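Local coordinates for protein guanylate kinase (Coxiella burnetii, PDB 3TR0) that probably catalyses phosphoryl transfer from ATP to GMP, giving GDP and ADP, in the recycling of GMP, at residues I38-R43 / D54-E60. Numbering follows the deposited sequence.
Sequences ISHTTR and DYFFIDE. With 5GP (guanosine-5'-monophosphate), chain D.
The GMP-binding site of this guanylate kinase is lined on one side by two short parallel strands and their flanks: Arg-43, just past strand 40-41, and Tyr-55, just before strand 56-57, donate to the same phosphate oxygen. Arg-43 NH2 donates to O1P of the nucleotide at 2.9 Å and Tyr-55 OH to that atom at 2.8 Å, while Arg-43 NE takes O2P at 3.1 Å. The phosphate sits at the edge of the guanidinium, whose plane stands nearly perpendicular to the tyrosine ring (86°). Its remaining nitrogen, NH1, forms a salt bridge with Asp-49, a second-shell carboxylate that probably helps fix the group's rotation. At the base end, Ser-39 OG donates to guanine O6 (2.6 Å).

Three backbone bonds join the segments: Phe-56 N donates to Ser-39 O, Thr-41 N to Phe-56 O and Ile-58 N to Thr-41 O, the last almost straight. Strand 56-57 is the outermost strand of the small mixed sheet of the GMP-binding region, with 40-41 running between it and strand 81-86.

On the face carrying Thr-41 and Phe-57, Thr-41 CG2 lies over the Tyr-55 ring, 3.9 Å from its centroid, in a CH-pi contact. A chi1 of -173° puts OG1 anti to the backbone N and CG2 between that N and the carbonyl carbon, where it meets the ring; OG1 accepts from Arg-43 N in an ST turn and also bonds to His-82 O.

The other face carries His-40 and Phe-56 in an offset stack, planes 26° apart, with Phe-56 CB over the imidazole. Ile-38 CG2 meets the phenyl at CE2 (3.6 Å), and Ile-58 CD1 approaches His-40 CD2; both of these last side chains also touch Met-66 of helix 60-69.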
ATOM      1  N   ILE A  38     -21.010  -8.148  -8.459  1.00 20.43           N
ATOM      2  CA  ILE A  38     -22.156  -7.576  -9.157  1.00 19.56           C
ATOM      3  C   ILE A  38     -23.310  -7.453  -8.175  1.00 20.00           C
ATOM      4  O   ILE A  38     -23.802  -8.454  -7.644  1.00 21.11           O
ATOM      5  CB  ILE A  38     -22.586  -8.440 -10.356  1.00 21.86           C
ATOM      6  CG1 ILE A  38     -21.441  -8.545 -11.367  1.00 28.05           C
ATOM      7  CG2 ILE A  38     -23.832  -7.861 -11.005  1.00 24.30           C
ATOM      8  CD1 ILE A  38     -20.813  -7.208 -11.708  1.00 27.59           C
ATOM      9  N   SER A  39     -23.729  -6.217  -7.927  1.00 20.12           N
ATOM     10  CA  SER A  39     -24.748  -5.925  -6.924  1.00 21.08           C
ATOM     11  C   SER A  39     -26.165  -6.209  -7.401  1.00 31.18           C
ATOM     12  O   SER A  39     -26.437  -6.256  -8.601  1.00 30.66           O
ATOM     13  CB  SER A  39     -24.664  -4.455  -6.498  1.00 21.02           C
ATOM     14  OG  SER A  39     -23.401  -4.169  -5.907  1.00 19.95           O
ATOM     15  N   HIS A  40     -27.062  -6.394  -6.439  1.00 22.21           N
ATOM     16  CA  HIS A  40     -28.494  -6.388  -6.702  1.00 24.68           C
ATOM     17  C   HIS A  40     -29.005  -4.970  -6.474  1.00 27.33           C
ATOM     18  O   HIS A  40     -28.517  -4.264  -5.590  1.00 27.79           O
ATOM     19  CB  HIS A  40     -29.215  -7.364  -5.769  1.00 23.03           C
ATOM     20  CG  HIS A  40     -29.026  -8.805  -6.128  1.00 27.30           C
ATOM     21  ND1 HIS A  40     -27.880  -9.509  -5.817  1.00 26.43           N
ATOM     22  CD2 HIS A  40     -29.844  -9.684  -6.756  1.00 30.93           C
ATOM     23  CE1 HIS A  40     -27.998 -10.752  -6.246  1.00 28.12           C
ATOM     24  NE2 HIS A  40     -29.183 -10.886  -6.818  1.00 28.40           N
ATOM     25  N   THR A  41     -29.978  -4.548  -7.275  1.00 27.22           N
ATOM     26  CA  THR A  41     -30.548  -3.214  -7.140  1.00 28.35           C
ATOM     27  C   THR A  41     -32.007  -3.172  -7.589  1.00 30.86           C
ATOM     28  O   THR A  41     -32.420  -3.925  -8.468  1.00 27.00           O
ATOM     29  CB  THR A  41     -29.755  -2.173  -7.953  1.00 36.62           C
ATOM     30  OG1 THR A  41     -30.255  -0.861  -7.669  1.00 31.68           O
ATOM     31  CG2 THR A  41     -29.883  -2.446  -9.440  1.00 31.09           C
ATOM     32  N   THR A  42     -32.781  -2.287  -6.969  1.00 28.90           N
ATOM     33  CA  THR A  42     -34.161  -2.059  -7.372  1.00 28.51           C
ATOM     34  C   THR A  42     -34.217  -0.876  -8.325  1.00 35.51           C
ATOM     35  O   THR A  42     -35.269  -0.562  -8.881  1.00 34.49           O
ATOM     36  CB  THR A  42     -35.066  -1.766  -6.168  1.00 30.54           C
ATOM     37  OG1 THR A  42     -34.607  -0.584  -5.503  1.00 31.84           O
ATOM     38  CG2 THR A  42     -35.054  -2.931  -5.191  1.00 30.58           C
ATOM     39  N   ARG A  43     -33.078  -0.213  -8.501  1.00 34.15           N
ATOM     40  CA  ARG A  43     -32.988   0.901  -9.433  1.00 35.75           C
ATOM     41  C   ARG A  43     -33.400   0.408 -10.816  1.00 35.12           C
ATOM     42  O   ARG A  43     -32.905  -0.612 -11.288  1.00 33.50           O
ATOM     43  CB  ARG A  43     -31.564   1.470  -9.447  1.00 34.91           C
ATOM     44  CG  ARG A  43     -31.440   2.825 -10.133  1.00 41.80           C
ATOM     45  CD  ARG A  43     -31.001   2.670 -11.575  1.00 34.32           C
ATOM     46  NE  ARG A  43     -29.567   2.438 -11.677  1.00 34.18           N
ATOM     47  CZ  ARG A  43     -28.981   1.820 -12.696  1.00 33.95           C
ATOM     48  NH1 ARG A  43     -29.713   1.354 -13.698  1.00 33.69           N
ATOM     49  NH2 ARG A  43     -27.665   1.665 -12.709  1.00 30.42           N
ATOM     50  N   ASP A  54     -24.093  -5.225 -15.377  1.00 25.09           N
ATOM     51  CA  ASP A  54     -24.116  -3.984 -14.618  1.00 24.59           C
ATOM     52  C   ASP A  54     -24.651  -4.248 -13.215  1.00 27.14           C
ATOM     53  O   ASP A  54     -24.062  -3.830 -12.219  1.00 26.72           O
ATOM     54  CB  ASP A  54     -24.983  -2.951 -15.338  1.00 24.01           C
ATOM     55  CG  ASP A  54     -24.450  -2.613 -16.716  1.00 35.48           C
ATOM     56  OD1 ASP A  54     -23.630  -1.678 -16.822  1.00 39.57           O
ATOM     57  OD2 ASP A  54     -24.838  -3.290 -17.690  1.00 33.73           O
ATOM     58  N   TYR A  55     -25.768  -4.961 -13.152  1.00 23.68           N
ATOM     59  CA  TYR A  55     -26.382  -5.331 -11.886  1.00 22.49           C
ATOM     60  C   TYR A  55     -27.218  -6.571 -12.099  1.00 34.64           C
ATOM     61  O   TYR A  55     -27.469  -6.977 -13.235  1.00 26.85           O
ATOM     62  CB  TYR A  55     -27.332  -4.235 -11.398  1.00 24.34           C
ATOM     63  CG  TYR A  55     -26.678  -2.983 -10.854  1.00 21.40           C
ATOM     64  CD1 TYR A  55     -26.258  -2.914  -9.531  1.00 23.46           C
ATOM     65  CD2 TYR A  55     -26.521  -1.861 -11.651  1.00 25.73           C
ATOM     66  CE1 TYR A  55     -25.674  -1.761  -9.025  1.00 22.71           C
ATOM     67  CE2 TYR A  55     -25.942  -0.708 -11.157  1.00 27.38           C
ATOM     68  CZ  TYR A  55     -25.519  -0.664  -9.844  1.00 21.53           C
ATOM     69  OH  TYR A  55     -24.942   0.484  -9.354  1.00 24.68           O
ATOM     70  N   PHE A  56     -27.652  -7.166 -10.996  1.00 23.64           N
ATOM     71  CA  PHE A  56     -28.775  -8.075 -11.026  1.00 26.99           C
ATOM     72  C   PHE A  56     -29.983  -7.210 -10.727  1.00 28.72           C
ATOM     73  O   PHE A  56     -30.175  -6.774  -9.592  1.00 29.70           O
ATOM     74  CB  PHE A  56     -28.630  -9.162  -9.963  1.00 35.92           C
ATOM     75  CG  PHE A  56     -27.487 -10.103 -10.211  1.00 32.10           C
ATOM     76  CD1 PHE A  56     -27.569 -11.065 -11.206  1.00 35.64           C
ATOM     77  CD2 PHE A  56     -26.337 -10.037  -9.443  1.00 29.26           C
ATOM     78  CE1 PHE A  56     -26.522 -11.936 -11.435  1.00 40.35           C
ATOM     79  CE2 PHE A  56     -25.289 -10.903  -9.667  1.00 27.88           C
ATOM     80  CZ  PHE A  56     -25.383 -11.858 -10.663  1.00 27.82           C
ATOM     81  N   PHE A  57     -30.781  -6.933 -11.753  1.00 27.48           N
ATOM     82  CA  PHE A  57     -31.914  -6.040 -11.585  1.00 28.50           C
ATOM     83  C   PHE A  57     -33.130  -6.798 -11.072  1.00 30.32           C
ATOM     84  O   PHE A  57     -33.588  -7.754 -11.696  1.00 31.49           O
ATOM     85  CB  PHE A  57     -32.229  -5.325 -12.898  1.00 33.04           C
ATOM     86  CG  PHE A  57     -31.099  -4.480 -13.416  1.00 35.68           C
ATOM     87  CD1 PHE A  57     -30.969  -3.156 -13.027  1.00 26.47           C
ATOM     88  CD2 PHE A  57     -30.168  -5.006 -14.297  1.00 28.15           C
ATOM     89  CE1 PHE A  57     -29.937  -2.376 -13.509  1.00 25.03           C
ATOM     90  CE2 PHE A  57     -29.135  -4.228 -14.783  1.00 25.06           C
ATOM     91  CZ  PHE A  57     -29.021  -2.913 -14.391  1.00 24.35           C
ATOM     92  N   ILE A  58     -33.636  -6.373  -9.921  1.00 34.08           N
ATOM     93  CA  ILE A  58     -34.797  -7.011  -9.316  1.00 35.34           C
ATOM     94  C   ILE A  58     -35.770  -5.957  -8.803  1.00 34.98           C
ATOM     95  O   ILE A  58     -35.469  -4.765  -8.833  1.00 35.74           O
ATOM     96  CB  ILE A  58     -34.385  -7.933  -8.159  1.00 33.35           C
ATOM     97  CG1 ILE A  58     -33.563  -7.160  -7.125  1.00 36.37           C
ATOM     98  CG2 ILE A  58     -33.580  -9.109  -8.686  1.00 34.39           C
ATOM     99  CD1 ILE A  58     -33.235  -7.969  -5.885  1.00 30.31           C
ATOM    100  N   ASP A  59     -36.936  -6.394  -8.335  1.00 37.67           N
ATOM    101  CA  ASP A  59     -37.916  -5.460  -7.788  1.00 37.72           C
ATOM    102  C   ASP A  59     -37.820  -5.348  -6.267  1.00 41.64           C
ATOM    103  O   ASP A  59     -37.084  -6.102  -5.625  1.00 41.35           O
ATOM    104  CB  ASP A  59     -39.341  -5.820  -8.230  1.00 38.11           C
ATOM    105  CG  ASP A  59     -39.724  -7.255  -7.904  1.00 43.68           C
ATOM    106  OD1 ASP A  59     -39.293  -7.782  -6.857  1.00 38.83           O
ATOM    107  OD2 ASP A  59     -40.474  -7.857  -8.700  1.00 53.10           O
ATOM    108  N   GLU A  60     -38.554  -4.393  -5.705  1.00 38.90           N
ATOM    109  CA  GLU A  60     -38.554  -4.155  -4.262  1.00 44.45           C
ATOM    110  C   GLU A  60     -38.948  -5.394  -3.468  1.00 39.27           C
ATOM    111  O   GLU A  60     -38.382  -5.668  -2.411  1.00 38.16           O
ATOM    112  CB  GLU A  60     -39.508  -3.013  -3.908  1.00 58.58           C
ATOM    113  CG  GLU A  60     -38.853  -1.652  -3.794  1.00 75.62           C
ATOM    114  CD  GLU A  60     -39.764  -0.631  -3.139  1.00 90.17           C
ATOM    115  OE1 GLU A  60     -39.366  -0.057  -2.104  1.00 96.52           O
ATOM    116  OE2 GLU A  60     -40.878  -0.405  -3.657  1.00 95.61           O
TER
HETATM  117  P   5GP D 205     -26.166   3.740  -9.975  1.00 30.33           P
HETATM  118  O1P 5GP D 205     -25.676   2.654 -10.901  1.00 27.75           O
HETATM  119  O2P 5GP D 205     -27.641   3.809  -9.678  1.00 26.59           O
HETATM  120  O3P 5GP D 205     -25.677   5.071 -10.497  1.00 31.35           O
HETATM  121  O5' 5GP D 205     -25.351   3.673  -8.611  1.00 26.25           O
HETATM  122  C5' 5GP D 205     -25.769   4.409  -7.473  1.00 26.97           C
HETATM  123  C4' 5GP D 205     -24.776   4.284  -6.349  1.00 29.60           C
HETATM  124  O4' 5GP D 205     -25.173   3.211  -5.472  1.00 21.49           O
HETATM  125  C3' 5GP D 205     -23.363   3.907  -6.760  1.00 30.14           C
HETATM  126  O3' 5GP D 205     -22.609   5.013  -7.225  1.00 34.52           O
HETATM  127  C2' 5GP D 205     -22.792   3.272  -5.496  1.00 35.69           C
HETATM  128  O2' 5GP D 205     -22.278   4.271  -4.629  1.00 33.21           O
HETATM  129  C1' 5GP D 205     -24.040   2.668  -4.842  1.00 25.60           C
HETATM  130  N9  5GP D 205     -24.089   1.200  -4.965  1.00 17.36           N
HETATM  131  C8  5GP D 205     -24.126   0.437  -6.066  1.00 16.77           C
HETATM  132  N7  5GP D 205     -24.188  -0.864  -5.684  1.00 15.47           N
HETATM  133  C5  5GP D 205     -24.189  -0.895  -4.330  1.00 16.57           C
HETATM  134  C6  5GP D 205     -24.235  -1.902  -3.372  1.00 19.68           C
HETATM  135  O6  5GP D 205     -24.284  -3.111  -3.704  1.00 25.37           O
HETATM  136  N1  5GP D 205     -24.225  -1.567  -2.076  1.00 21.52           N
HETATM  137  C2  5GP D 205     -24.169  -0.286  -1.682  1.00 21.04           C
HETATM  138  N2  5GP D 205     -24.158   0.039  -0.367  1.00 16.75           N
HETATM  139  N3  5GP D 205     -24.121   0.708  -2.586  1.00 17.34           N
HETATM  140  C4  5GP D 205     -24.136   0.414  -3.902  1.00 17.59           C
HETATM  141  O   HOH W   1     -23.060  -4.049  -9.545  0.66 11.55           O
HETATM  142  O   HOH W   2     -34.258  -2.934 -10.703  0.89 29.61           O